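PDB 3B2S: trichothecene 3-O-acetyltransferase from Gibberella zeae, which probably transfers the acetyl group of acetyl-coenzyme A to the C3 hydroxyl of trichothecene mycotoxins, and is caught here with coenzyme A and a trichothecene bound. Local coordinates for residues Phe233-Pro238 against Glu422-Leu427; Ser94-Glu99 against Asn142-Gly147; Ala229-Phe234 against Phe405-Ser410. All coordinates share one frame; numbering follows the deposited sequence.

In the fold
Contacts 1 and 3 both start from strand 229-236. Contact 1 pairs its C-terminal half with strand 423-430 in the seven-stranded mixed sheet; contact 3 sets its N-terminal half against the loop between strands 399-401 and 411-414. Their centres lie about 14 Å apart, and Leu427 N of contact 1 probably hydrogen-bonds to Ala232 O of contact 3. The side chain of Phe423 is about 6 Å from coenzyme A, and that of Val408 about 4 Å from the trichothecene, so the two contacts lie near different ligands. Contact 2 closes earlier in the chain, where the start of helix 98-104 meets the end of strand 137-144 of the five-stranded sheet, its centre about 22 and 23 Å from those of contacts 1 and 3.

Contact 1. Residues Phe233-Pro238 against Glu422-Leu427; sequences FFTFSP and EFCAAL
Phe233 opens the pairing by laying one ring face against Cys424: SG sits over the ring, off centre, 3.9 Å from its centroid, a cysteine sulfur-aromatic contact. SG gets there because it stands anti to the Cys424 backbone N (chi1 176°). At the rim of the same ring, Phe233 CE2 meets Ala426 CB at 3.6 Å. Phe234 turns to the other face of the sheet. Its backbone makes a reciprocal pair with Ala425, Phe234 N to Ala425 O and Ala425 N to Phe234 O, both 2.8 Å, while CE1 of its ring rests 3.9 Å from Leu427 CD2, the two side chains crossing near a right angle. This is plain antiparallel pairing of strands 229-236 and 423-430, hydrogen-bonded and non-hydrogen-bonded pairs alternating, inside the seven-stranded mixed sheet; the short segments 233-236 and 423-427 run 155° apart. Thr235, opposite Cys424, shares the face of Phe233, and its CA leans on Phe423 O at 3.3 Å in a CA-H...O contact. Phe236 then repeats the two-bond pattern with Phe423, and its ring atom CE1 reaches Ala425 CB at 4.1 Å. Helix 261-277 packs against both Phe236 and Phe423. Just past the strand, Ser237 is the N-cap of helix 238-249, its OG bonded to Ala240 N. Pro238 begins that helix with its ring beside Glu422, CG 3.7 Å from Glu422 N.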
# COMPACT_ATOMS: atom_id res chain seq x y z
N PHE A 233 13.24 0.71 -6.65
CA PHE A 233 13.43 -0.05 -5.41
C PHE A 233 14.85 0.16 -4.90
O PHE A 233 15.79 0.28 -5.70
CB PHE A 233 13.32 -1.54 -5.65
CG PHE A 233 11.92 -2.07 -5.89
CD1 PHE A 233 11.76 -3.25 -6.61
CD2 PHE A 233 10.78 -1.42 -5.40
CE1 PHE A 233 10.50 -3.79 -6.86
CE2 PHE A 233 9.49 -1.96 -5.64
CZ PHE A 233 9.36 -3.16 -6.38
N PHE A 234 14.99 0.17 -3.58
CA PHE A 234 16.28 0.16 -2.86
C PHE A 234 16.13 -0.91 -1.80
O PHE A 234 15.11 -0.94 -1.09
CB PHE A 234 16.52 1.50 -2.16
CG PHE A 234 16.69 2.66 -3.10
CD1 PHE A 234 15.58 3.40 -3.52
CD2 PHE A 234 17.97 3.04 -3.55
CE1 PHE A 234 15.72 4.48 -4.40
CE2 PHE A 234 18.13 4.12 -4.44
CZ PHE A 234 17.01 4.84 -4.87
N THR A 235 17.11 -1.79 -1.70
CA THR A 235 17.06 -2.83 -0.67
C THR A 235 17.96 -2.49 0.53
O THR A 235 18.98 -1.79 0.38
CB THR A 235 17.43 -4.22 -1.22
OG1 THR A 235 18.70 -4.16 -1.83
CG2 THR A 235 16.40 -4.68 -2.27
N PHE A 236 17.55 -2.97 1.69
CA PHE A 236 18.30 -2.79 2.93
C PHE A 236 18.46 -4.17 3.56
O PHE A 236 17.47 -4.82 3.93
CB PHE A 236 17.54 -1.83 3.86
CG PHE A 236 17.40 -0.43 3.32
CD1 PHE A 236 16.42 -0.11 2.37
CD2 PHE A 236 18.24 0.58 3.77
CE1 PHE A 236 16.31 1.20 1.85
CE2 PHE A 236 18.13 1.91 3.29
CZ PHE A 236 17.18 2.22 2.33
N SER A 237 19.71 -4.64 3.64
CA SER A 237 20.03 -5.93 4.22
C SER A 237 19.58 -6.02 5.69
O SER A 237 19.37 -4.99 6.33
CB SER A 237 21.55 -6.18 4.13
OG SER A 237 22.26 -5.31 5.03
N PRO A 238 19.41 -7.24 6.22
CA PRO A 238 19.10 -7.35 7.65
C PRO A 238 20.11 -6.58 8.53
O PRO A 238 19.71 -5.94 9.52
CB PRO A 238 19.15 -8.86 7.90
CG PRO A 238 18.77 -9.48 6.54
CD PRO A 238 19.45 -8.56 5.55
N GLU A 422 15.36 -8.59 5.42
CA GLU A 422 15.62 -7.64 4.33
C GLU A 422 14.37 -6.77 4.03
O GLU A 422 13.24 -7.31 3.91
CB GLU A 422 16.07 -8.38 3.08
CG GLU A 422 16.38 -7.47 1.89
CD GLU A 422 16.70 -8.26 0.64
OE1 GLU A 422 15.86 -8.31 -0.29
OE2 GLU A 422 17.79 -8.85 0.60
N PHE A 423 14.57 -5.45 3.95
CA PHE A 423 13.53 -4.51 3.51
C PHE A 423 13.76 -4.10 2.06
O PHE A 423 14.91 -4.03 1.59
CB PHE A 423 13.49 -3.22 4.36
CG PHE A 423 12.67 -3.33 5.61
CD1 PHE A 423 12.96 -4.31 6.57
CD2 PHE A 423 11.62 -2.44 5.86
CE1 PHE A 423 12.22 -4.40 7.76
CE2 PHE A 423 10.88 -2.52 7.03
CZ PHE A 423 11.17 -3.52 7.98
N CYS A 424 12.66 -3.80 1.36
CA CYS A 424 12.73 -3.23 0.02
C CYS A 424 11.84 -2.01 0.01
O CYS A 424 10.62 -2.10 0.30
CB CYS A 424 12.28 -4.25 -1.03
SG CYS A 424 12.24 -3.57 -2.70
N ALA A 425 12.44 -0.86 -0.26
CA ALA A 425 11.67 0.40 -0.28
C ALA A 425 11.49 0.85 -1.73
O ALA A 425 12.47 0.90 -2.47
CB ALA A 425 12.39 1.50 0.54
N ALA A 426 10.24 1.15 -2.12
CA ALA A 426 9.94 1.76 -3.42
C ALA A 426 9.81 3.27 -3.22
O ALA A 426 8.99 3.73 -2.43
CB ALA A 426 8.63 1.19 -4.02
N LEU A 427 10.64 4.03 -3.94
CA LEU A 427 10.64 5.50 -3.81
C LEU A 427 10.29 6.11 -5.15
O LEU A 427 10.81 5.69 -6.17
CB LEU A 427 12.04 5.99 -3.40
CG LEU A 427 12.35 6.09 -1.92
CD1 LEU A 427 12.15 4.77 -1.15
CD2 LEU A 427 13.80 6.64 -1.74

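Contact 2. Residues Ser94-Glu99 against Asn142-Gly147; sequences SAPTIE and NFIKGG
Ile98 N donates to Lys145 O at 2.9 Å, the direct backbone hydrogen bond of this contact, and a fairly straight one at 163°. The acceptor belongs to a type II beta turn, Ile144 to Gly147, that forms the hairpin between the antiparallel strands 137-144 and 147-155. The donor is the first residue of helix 98-104, so the start of that helix is tied to the hairpin bend. A water adds a second link, donating a hydrogen bond to Pro96 O and accepting one from Lys145 N, 2.9 Å away. Thr97, the N-cap, turns its OG1 to Gly100 N. Its methyl CG2 then lies alongside the Lys145 side chain, 3.9 Å from CB, the two chains pointing the same way before the extended lysine leads off.

Ile144 faces the 94-99 segment with two groups. Its CB sits 3.4 Å from Pro96 O; a chi1 of 69° swings CG1 in beside both backbone neighbours of CA, which carries CD1 to 3.8 Å from Ile98 N. Ile149 of the adjoining strand 147-155 and Leu26 of strand 20-28, one further on, pack on Ile144. Ile98 points into the turn, with Pro28 and Glu398 also touching its side chain. Gly146, with positive phi, has no side chain to obstruct this approach, and the Ile98 methyls CG2 and CD1 each come to 3.5 Å from Gly146 O.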
# COMPACT_ATOMS: atom_id res chain seq x y z
N SER A 94 9.59 -8.72 -24.72
CA SER A 94 9.49 -7.55 -23.86
C SER A 94 9.17 -7.92 -22.39
O SER A 94 9.13 -7.05 -21.52
CB SER A 94 8.40 -6.61 -24.39
OG SER A 94 7.11 -7.12 -24.09
N ALA A 95 8.91 -9.21 -22.14
CA ALA A 95 8.56 -9.71 -20.80
C ALA A 95 9.81 -10.02 -20.01
O ALA A 95 10.84 -10.37 -20.60
CB ALA A 95 7.69 -10.97 -20.91
N PRO A 96 9.73 -9.97 -18.67
CA PRO A 96 10.89 -10.43 -17.91
C PRO A 96 11.07 -11.94 -17.93
O PRO A 96 10.13 -12.69 -18.28
CB PRO A 96 10.58 -9.95 -16.48
CG PRO A 96 9.08 -9.98 -16.42
CD PRO A 96 8.64 -9.48 -17.79
N THR A 97 12.26 -12.40 -17.58
CA THR A 97 12.52 -13.83 -17.40
C THR A 97 12.95 -14.05 -15.96
O THR A 97 13.36 -13.09 -15.30
CB THR A 97 13.66 -14.33 -18.31
OG1 THR A 97 14.87 -13.67 -17.94
CG2 THR A 97 13.35 -14.05 -19.80
N ILE A 98 12.88 -15.28 -15.45
CA ILE A 98 13.33 -15.47 -14.07
C ILE A 98 14.83 -15.17 -13.86
O ILE A 98 15.21 -14.57 -12.85
CB ILE A 98 12.89 -16.80 -13.40
CG1 ILE A 98 12.82 -16.61 -11.88
CG2 ILE A 98 13.75 -18.00 -13.83
CD1 ILE A 98 11.97 -17.60 -11.17
N GLU A 99 15.66 -15.54 -14.83
CA GLU A 99 17.09 -15.24 -14.76
C GLU A 99 17.39 -13.75 -14.86
O GLU A 99 18.29 -13.25 -14.18
CB GLU A 99 17.87 -16.07 -15.80
CG GLU A 99 17.93 -17.58 -15.45
CD GLU A 99 18.39 -17.85 -14.01
OE1 GLU A 99 19.28 -17.14 -13.51
OE2 GLU A 99 17.87 -18.78 -13.38
N ASN A 142 0.88 -14.84 -14.71
CA ASN A 142 1.78 -14.55 -15.83
C ASN A 142 2.83 -15.64 -15.94
O ASN A 142 3.63 -15.82 -15.01
CB ASN A 142 2.49 -13.21 -15.61
CG ASN A 142 1.53 -12.04 -15.48
OD1 ASN A 142 1.03 -11.53 -16.47
ND2 ASN A 142 1.25 -11.63 -14.24
N PHE A 143 2.85 -16.38 -17.05
CA PHE A 143 3.91 -17.38 -17.24
C PHE A 143 5.11 -16.67 -17.84
O PHE A 143 5.02 -16.08 -18.92
CB PHE A 143 3.50 -18.55 -18.16
CG PHE A 143 2.12 -19.09 -17.90
CD1 PHE A 143 1.60 -19.14 -16.61
CD2 PHE A 143 1.35 -19.56 -18.95
CE1 PHE A 143 0.32 -19.64 -16.37
CE2 PHE A 143 0.08 -20.07 -18.71
CZ PHE A 143 -0.43 -20.10 -17.42
N ILE A 144 6.24 -16.72 -17.14
CA ILE A 144 7.49 -16.18 -17.69
C ILE A 144 8.51 -17.30 -17.80
O ILE A 144 8.33 -18.37 -17.24
CB ILE A 144 8.05 -15.00 -16.85
CG1 ILE A 144 8.55 -15.49 -15.47
CG2 ILE A 144 6.99 -13.89 -16.75
CD1 ILE A 144 9.29 -14.35 -14.61
N LYS A 145 9.59 -17.07 -18.54
CA LYS A 145 10.60 -18.10 -18.70
C LYS A 145 11.11 -18.49 -17.32
O LYS A 145 11.60 -17.63 -16.56
CB LYS A 145 11.75 -17.58 -19.57
CG LYS A 145 12.75 -18.68 -19.89
CD LYS A 145 13.85 -18.15 -20.81
CE LYS A 145 14.96 -19.18 -20.92
NZ LYS A 145 15.97 -18.71 -21.92
N GLY A 146 10.95 -19.77 -16.98
CA GLY A 146 11.39 -20.32 -15.72
C GLY A 146 10.58 -19.91 -14.48
O GLY A 146 11.03 -20.14 -13.36
N GLY A 147 9.40 -19.33 -14.67
CA GLY A 147 8.68 -18.80 -13.52
C GLY A 147 7.21 -18.45 -13.69
O GLY A 147 6.62 -18.69 -14.74
O HOH W 1 9.47 -14.66 -20.22

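Contact 3. Residues Ala229-Phe234 against Phe405-Ser410; sequences ASWAFF and FEPVES
Trp231, Pro407 and Ala229 carry this contact, Trp231 having the most surface buried. Its NE1 donates to Glu406 O at 2.9 Å with an N-H...O angle of 159°. The oxygen lies close to the indole plane, but the donor stands well above the plane of the carbonyl, so the bond meets that group from over its face. Just along the same edge, Trp231 CD1 approaches Phe405 O at 3.2 Å. The Phe405 ring lies obliquely to the indole, planes 40° apart, with NE1 above one face of the Phe405 ring, toward its rim; Trp231 CZ2 touches Phe405 CE2 at 3.6 Å.

Pro407 fits against the start of the strand: its CB meets Ala229 CB at 3.7 Å, and its CG rests 3.3 Å from Ala229 O. Ser428, on the neighbouring strand, touches both Trp231 and Pro407. The Glu406 carboxylate turns elsewhere, to a salt bridge with Lys120. Val408, the residue after Pro407, has its side chain about 4 Å from the bound trichothecene, so the loop packed on strand 229-236 borders the substrate pocket of this acetyltransferase.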
# COMPACT_ATOMS: atom_id res chain seq x y z
N ALA A 229 10.07 12.45 -13.23
CA ALA A 229 10.18 11.65 -12.00
C ALA A 229 10.23 10.17 -12.35
O ALA A 229 9.96 9.80 -13.48
CB ALA A 229 9.02 11.94 -11.08
N SER A 230 10.60 9.32 -11.39
CA SER A 230 10.70 7.89 -11.65
C SER A 230 10.45 7.08 -10.37
O SER A 230 10.42 7.64 -9.28
CB SER A 230 12.04 7.54 -12.27
OG SER A 230 13.07 7.60 -11.31
N TRP A 231 10.26 5.77 -10.53
CA TRP A 231 10.13 4.83 -9.41
C TRP A 231 11.40 4.02 -9.36
O TRP A 231 11.97 3.71 -10.41
CB TRP A 231 8.98 3.85 -9.66
CG TRP A 231 7.64 4.35 -9.24
CD1 TRP A 231 6.62 4.79 -10.05
CD2 TRP A 231 7.14 4.41 -7.90
NE1 TRP A 231 5.53 5.16 -9.29
CE2 TRP A 231 5.82 4.92 -7.97
CE3 TRP A 231 7.69 4.11 -6.65
CZ2 TRP A 231 5.04 5.15 -6.83
CZ3 TRP A 231 6.91 4.32 -5.50
CH2 TRP A 231 5.59 4.84 -5.60
N ALA A 232 11.87 3.69 -8.15
CA ALA A 232 12.95 2.72 -7.99
C ALA A 232 12.85 1.98 -6.66
O ALA A 232 12.43 2.56 -5.66
CB ALA A 232 14.34 3.41 -8.09
N PHE A 233 13.24 0.71 -6.65
CA PHE A 233 13.43 -0.05 -5.41
C PHE A 233 14.85 0.16 -4.90
O PHE A 233 15.79 0.28 -5.70
CB PHE A 233 13.32 -1.54 -5.65
CG PHE A 233 11.92 -2.07 -5.89
CD1 PHE A 233 11.76 -3.25 -6.61
CD2 PHE A 233 10.78 -1.42 -5.40
CE1 PHE A 233 10.50 -3.79 -6.86
CE2 PHE A 233 9.49 -1.96 -5.64
CZ PHE A 233 9.36 -3.16 -6.38
N PHE A 234 14.99 0.17 -3.58
CA PHE A 234 16.28 0.16 -2.86
C PHE A 234 16.13 -0.91 -1.80
O PHE A 234 15.11 -0.94 -1.09
CB PHE A 234 16.52 1.50 -2.16
CG PHE A 234 16.69 2.66 -3.10
CD1 PHE A 234 15.58 3.40 -3.52
CD2 PHE A 234 17.97 3.04 -3.55
CE1 PHE A 234 15.72 4.48 -4.40
CE2 PHE A 234 18.13 4.12 -4.44
CZ PHE A 234 17.01 4.84 -4.87
N PHE A 405 4.20 1.86 -11.80
CA PHE A 405 3.14 2.60 -12.46
C PHE A 405 3.65 4.04 -12.69
O PHE A 405 4.86 4.28 -12.63
CB PHE A 405 1.79 2.49 -11.71
CG PHE A 405 1.75 3.11 -10.32
CD1 PHE A 405 1.04 4.28 -10.10
CD2 PHE A 405 2.37 2.47 -9.24
CE1 PHE A 405 0.98 4.86 -8.82
CE2 PHE A 405 2.31 3.02 -7.96
CZ PHE A 405 1.60 4.23 -7.74
N GLU A 406 2.76 4.98 -12.98
CA GLU A 406 3.20 6.37 -13.17
C GLU A 406 3.90 6.88 -11.90
O GLU A 406 3.45 6.58 -10.80
CB GLU A 406 2.01 7.28 -13.49
CG GLU A 406 1.36 7.01 -14.86
CD GLU A 406 0.39 5.83 -14.87
OE1 GLU A 406 0.07 5.29 -13.78
OE2 GLU A 406 -0.06 5.43 -15.98
N PRO A 407 5.01 7.66 -12.05
CA PRO A 407 5.63 8.23 -10.85
C PRO A 407 4.63 9.18 -10.18
O PRO A 407 3.94 9.95 -10.87
CB PRO A 407 6.85 9.00 -11.42
CG PRO A 407 7.16 8.32 -12.72
CD PRO A 407 5.75 8.02 -13.27
N VAL A 408 4.49 9.06 -8.87
CA VAL A 408 3.72 10.00 -8.06
C VAL A 408 4.73 10.63 -7.10
O VAL A 408 5.19 9.98 -6.16
CB VAL A 408 2.57 9.29 -7.29
CG1 VAL A 408 1.79 10.28 -6.42
CG2 VAL A 408 1.64 8.59 -8.27
N GLU A 409 5.13 11.88 -7.35
CA GLU A 409 6.28 12.43 -6.63
C GLU A 409 6.07 12.34 -5.12
O GLU A 409 5.06 12.78 -4.61
CB GLU A 409 6.55 13.89 -7.01
CG GLU A 409 7.91 14.35 -6.41
CD GLU A 409 8.26 15.82 -6.70
OE1 GLU A 409 7.39 16.54 -7.24
OE2 GLU A 409 9.39 16.22 -6.35
N SER A 410 7.07 11.77 -4.44
CA SER A 410 7.16 11.65 -2.95
C SER A 410 6.35 10.49 -2.34
O SER A 410 6.37 10.29 -1.14
CB SER A 410 6.89 12.97 -2.21
OG SER A 410 7.86 13.92 -2.62